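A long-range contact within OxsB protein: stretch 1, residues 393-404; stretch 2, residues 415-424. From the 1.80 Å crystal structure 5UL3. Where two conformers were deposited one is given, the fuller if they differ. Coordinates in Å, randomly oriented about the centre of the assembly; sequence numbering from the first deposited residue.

Stretch 1 (393-404) KFDFAARADSVY
Stretch 2 415-424: ERLKMWHYCA

Stretch 1 is largely extended. Lys393 to Asp395 and Ala397 to Ala398 are strand, and Ala400 to Ser402 form a 3-10 turn. In that turn Ser402 N bonds Arg399 O at 2.9 Å and Val403 N bonds Ala400 O at 2.9 Å. Stretch 2 is helical throughout, with phi/psi near -62/-41 and i to i+4 bonds such as Trp420 N to Arg416 O at 2.9 Å.

The two stretches run in opposite directions. Val403 CA lies 6.3 Å from Arg416 CA, and Phe394 CA lies 9.2 Å from Cys423 CA. Together they bury 400 Å².

The polar anchor is the carbonyl of Ser402, at the end of the 3-10 turn. It accepts two hydrogen bonds, from Arg416 NH1 to Ser402 O at 2.9 Å (159°) and from Trp420 NE1 to Ser402 O at 3.0 Å (175°). The donors sit one helical turn apart, and both CA-to-CB bonds point toward stretch 1. Arg416 is t, p, p with chi4 at 93°. The t chi1 places Arg416 CG 3.4 Å from Val403 O. The later bends bring the guanidinium edge to Ser402 O. Ser402 itself is m, its CB 4.0 Å from Arg416 NH1.

Trp420 has the largest covered area. Its chi1 of -83° (m) and chi2 of 95° place NE1 in line with Ser402 O, while the six-membered ring reaches Phe396 and Ala398. A large indole with one donor suits both tasks. Val403, t at -173°, packs with CG1 over one indole face, and its CG2 is 3.6 Å from Trp420 CZ2. Ala398 CB meets the ring edge, 3.8 Å from Trp420 CH2; its small methyl fits this close approach.

Phe396 is p (62°), with chi2 at 90° and its CA-to-CB bond toward the helix. Phe396 CE1 is 3.6 Å from Trp420 CH2. The Phe396 ring and the six-membered ring of Trp420 meet obliquely, with centroids 5.5 Å apart and planes at 33°. Phe396 CZ is 4.2 Å from SG of Cys423, whose chi1 is -72° (m). The compact thiol adds apolar contact to this buried aromatic group. Phe394 is also p (64°), with chi2 at -83°. Its CA-to-CB bond points sideways, but its end comes nearer, with Phe394 CZ 4.0 Å from Cys423 O.

Ala397 points away from the helix. The CA-to-CB bond of Arg399 points sideways; the side chain (m, t, m) makes a salt bridge within stretch 1, from Arg399 NH1 to Asp401 OD2 at 3.0 Å. Asp401 is p (49°).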

# COMPACT_ATOMS: atom_id res chain seq x y z
N LYS A 393 10.37 -2.75 -13.87
CA LYS A 393 8.91 -2.77 -13.92
C LYS A 393 8.36 -2.08 -12.67
O LYS A 393 8.98 -2.14 -11.60
CB LYS A 393 8.40 -4.20 -14.04
CG LYS A 393 8.88 -4.83 -15.34
CD LYS A 393 8.11 -6.06 -15.71
CE LYS A 393 8.41 -6.49 -17.14
NZ LYS A 393 7.82 -5.57 -18.15
N PHE A 394 7.21 -1.42 -12.80
CA PHE A 394 6.65 -0.80 -11.61
C PHE A 394 5.13 -0.80 -11.69
O PHE A 394 4.55 -0.73 -12.78
CB PHE A 394 7.22 0.62 -11.37
CG PHE A 394 6.89 1.65 -12.44
CD1 PHE A 394 7.64 1.73 -13.60
CD2 PHE A 394 5.88 2.59 -12.24
CE1 PHE A 394 7.38 2.70 -14.58
CE2 PHE A 394 5.60 3.57 -13.21
CZ PHE A 394 6.36 3.63 -14.38
N ASP A 395 4.50 -0.94 -10.53
CA ASP A 395 3.05 -0.94 -10.40
C ASP A 395 2.60 0.34 -9.68
O ASP A 395 3.29 0.83 -8.79
CB ASP A 395 2.58 -2.14 -9.58
CG ASP A 395 2.92 -3.49 -10.24
OD1 ASP A 395 3.48 -3.53 -11.36
OD2 ASP A 395 2.65 -4.52 -9.60
N PHE A 396 1.42 0.85 -10.03
CA PHE A 396 0.83 1.96 -9.28
C PHE A 396 -0.68 1.94 -9.48
O PHE A 396 -1.20 1.16 -10.28
CB PHE A 396 1.42 3.31 -9.69
CG PHE A 396 1.20 3.70 -11.14
CD1 PHE A 396 0.07 4.41 -11.52
CD2 PHE A 396 2.17 3.42 -12.10
CE1 PHE A 396 -0.11 4.79 -12.86
CE2 PHE A 396 2.00 3.81 -13.43
CZ PHE A 396 0.86 4.50 -13.81
N ALA A 397 -1.37 2.81 -8.75
CA ALA A 397 -2.82 2.91 -8.81
C ALA A 397 -3.23 4.25 -9.41
O ALA A 397 -2.50 5.24 -9.31
CB ALA A 397 -3.45 2.78 -7.42
N ALA A 398 -4.40 4.28 -10.04
CA ALA A 398 -4.88 5.51 -10.67
C ALA A 398 -6.40 5.49 -10.78
O ALA A 398 -7.01 4.42 -10.87
CB ALA A 398 -4.27 5.70 -12.06
N ARG A 399 -7.00 6.69 -10.79
CA ARG A 399 -8.43 6.81 -11.08
C ARG A 399 -8.67 6.70 -12.58
O ARG A 399 -7.82 7.07 -13.39
CB ARG A 399 -8.99 8.17 -10.62
CG ARG A 399 -8.49 8.71 -9.32
CD ARG A 399 -9.32 9.95 -8.88
NE ARG A 399 -9.39 11.02 -9.86
CZ ARG A 399 -8.54 12.04 -9.91
NH1 ARG A 399 -8.68 12.99 -10.83
NH2 ARG A 399 -7.54 12.12 -9.05
N ALA A 400 -9.88 6.24 -12.93
CA ALA A 400 -10.24 6.18 -14.35
C ALA A 400 -10.11 7.55 -15.02
O ALA A 400 -9.66 7.63 -16.17
CB ALA A 400 -11.65 5.64 -14.53
N ASP A 401 -10.48 8.63 -14.31
CA ASP A 401 -10.38 9.95 -14.94
C ASP A 401 -8.97 10.51 -14.95
O ASP A 401 -8.76 11.63 -15.45
CB ASP A 401 -11.36 10.94 -14.28
CG ASP A 401 -11.28 10.96 -12.75
OD1 ASP A 401 -11.38 9.89 -12.12
OD2 ASP A 401 -11.17 12.06 -12.19
N SER A 402 -7.99 9.79 -14.41
CA SER A 402 -6.60 10.12 -14.70
C SER A 402 -6.17 9.60 -16.06
O SER A 402 -5.07 9.92 -16.51
CB SER A 402 -5.66 9.56 -13.63
OG SER A 402 -5.91 10.13 -12.36
N VAL A 403 -7.01 8.80 -16.71
CA VAL A 403 -6.76 8.31 -18.06
C VAL A 403 -7.57 9.10 -19.08
O VAL A 403 -7.03 9.61 -20.06
CB VAL A 403 -7.09 6.80 -18.17
CG1 VAL A 403 -6.66 6.25 -19.53
CG2 VAL A 403 -6.44 6.01 -17.03
N TYR A 404 -8.88 9.19 -18.84
CA TYR A 404 -9.83 9.75 -19.79
C TYR A 404 -10.84 10.61 -19.04
O TYR A 404 -11.49 10.14 -18.11
CB TYR A 404 -10.54 8.62 -20.55
CG TYR A 404 -11.76 9.04 -21.35
CD1 TYR A 404 -11.65 9.96 -22.39
CD2 TYR A 404 -13.02 8.51 -21.07
CE1 TYR A 404 -12.77 10.35 -23.13
CE2 TYR A 404 -14.14 8.89 -21.81
CZ TYR A 404 -14.00 9.80 -22.84
OH TYR A 404 -15.10 10.17 -23.58
N GLU A 415 -2.76 14.44 -24.56
CA GLU A 415 -1.53 14.53 -23.79
C GLU A 415 -1.51 13.52 -22.65
O GLU A 415 -0.44 13.01 -22.28
CB GLU A 415 -1.35 15.96 -23.25
CG GLU A 415 -0.00 16.23 -22.57
CD GLU A 415 1.18 16.18 -23.53
OE1 GLU A 415 2.25 15.66 -23.13
OE2 GLU A 415 1.06 16.66 -24.67
N ARG A 416 -2.68 13.19 -22.09
CA ARG A 416 -2.77 12.16 -21.08
C ARG A 416 -2.41 10.79 -21.66
O ARG A 416 -1.68 10.01 -21.02
CB ARG A 416 -4.17 12.16 -20.48
CG ARG A 416 -4.31 11.49 -19.14
CD ARG A 416 -3.08 11.74 -18.26
NE ARG A 416 -3.01 13.09 -17.70
CZ ARG A 416 -3.50 13.43 -16.51
NH1 ARG A 416 -4.10 12.53 -15.75
NH2 ARG A 416 -3.37 14.67 -16.07
N LEU A 417 -2.89 10.49 -22.87
CA LEU A 417 -2.53 9.23 -23.51
C LEU A 417 -1.03 9.15 -23.77
O LEU A 417 -0.41 8.11 -23.54
CB LEU A 417 -3.31 9.06 -24.82
CG LEU A 417 -3.01 7.78 -25.59
CD1 LEU A 417 -3.43 6.57 -24.78
CD2 LEU A 417 -3.72 7.82 -26.94
N LYS A 418 -0.43 10.26 -24.21
CA LYS A 418 1.03 10.29 -24.36
C LYS A 418 1.73 9.97 -23.04
O LYS A 418 2.70 9.19 -23.01
CB LYS A 418 1.48 11.65 -24.89
CG LYS A 418 3.00 11.80 -24.90
CD LYS A 418 3.44 13.14 -25.53
CE LYS A 418 4.97 13.25 -25.54
NZ LYS A 418 5.46 14.64 -25.82
N MET A 419 1.26 10.56 -21.94
CA MET A 419 1.87 10.30 -20.63
C MET A 419 1.76 8.82 -20.27
O MET A 419 2.73 8.20 -19.81
CB MET A 419 1.20 11.16 -19.56
CG MET A 419 1.83 11.04 -18.16
SD MET A 419 0.58 11.29 -16.87
CE MET A 419 -0.36 9.79 -17.08
N TRP A 420 0.58 8.23 -20.45
CA TRP A 420 0.42 6.81 -20.16
C TRP A 420 1.32 5.96 -21.04
O TRP A 420 1.84 4.92 -20.59
CB TRP A 420 -1.05 6.42 -20.31
CG TRP A 420 -1.85 6.73 -19.09
CD1 TRP A 420 -2.61 7.86 -18.85
CD2 TRP A 420 -1.96 5.92 -17.91
NE1 TRP A 420 -3.18 7.79 -17.59
CE2 TRP A 420 -2.80 6.61 -17.00
CE3 TRP A 420 -1.42 4.68 -17.53
CZ2 TRP A 420 -3.12 6.09 -15.75
CZ3 TRP A 420 -1.74 4.17 -16.28
CH2 TRP A 420 -2.59 4.87 -15.40
N HIS A 421 1.53 6.37 -22.29
CA HIS A 421 2.45 5.64 -23.16
C HIS A 421 3.86 5.69 -22.59
O HIS A 421 4.55 4.67 -22.55
CB HIS A 421 2.43 6.21 -24.58
CG HIS A 421 3.30 5.46 -25.54
ND1 HIS A 421 4.13 6.10 -26.44
CD2 HIS A 421 3.47 4.13 -25.75
CE1 HIS A 421 4.78 5.20 -27.15
NE2 HIS A 421 4.39 4.00 -26.76
N TYR A 422 4.30 6.87 -22.13
CA TYR A 422 5.61 6.97 -21.49
C TYR A 422 5.68 6.07 -20.27
O TYR A 422 6.74 5.48 -20.00
CB TYR A 422 5.91 8.42 -21.09
CG TYR A 422 6.67 9.17 -22.16
CD1 TYR A 422 6.01 9.79 -23.20
CD2 TYR A 422 8.06 9.23 -22.15
CE1 TYR A 422 6.69 10.46 -24.19
CE2 TYR A 422 8.76 9.90 -23.14
CZ TYR A 422 8.06 10.52 -24.16
OH TYR A 422 8.73 11.20 -25.15
N CYS A 423 4.60 5.97 -19.49
CA CYS A 423 4.59 5.04 -18.36
C CYS A 423 4.82 3.61 -18.84
O CYS A 423 5.62 2.87 -18.27
CB CYS A 423 3.27 5.13 -17.60
SG CYS A 423 3.12 6.64 -16.65
N ALA A 424 4.11 3.20 -19.90
CA ALA A 424 4.32 1.86 -20.44
C ALA A 424 5.76 1.66 -20.90
O ALA A 424 6.39 0.63 -20.61
CB ALA A 424 3.34 1.59 -21.58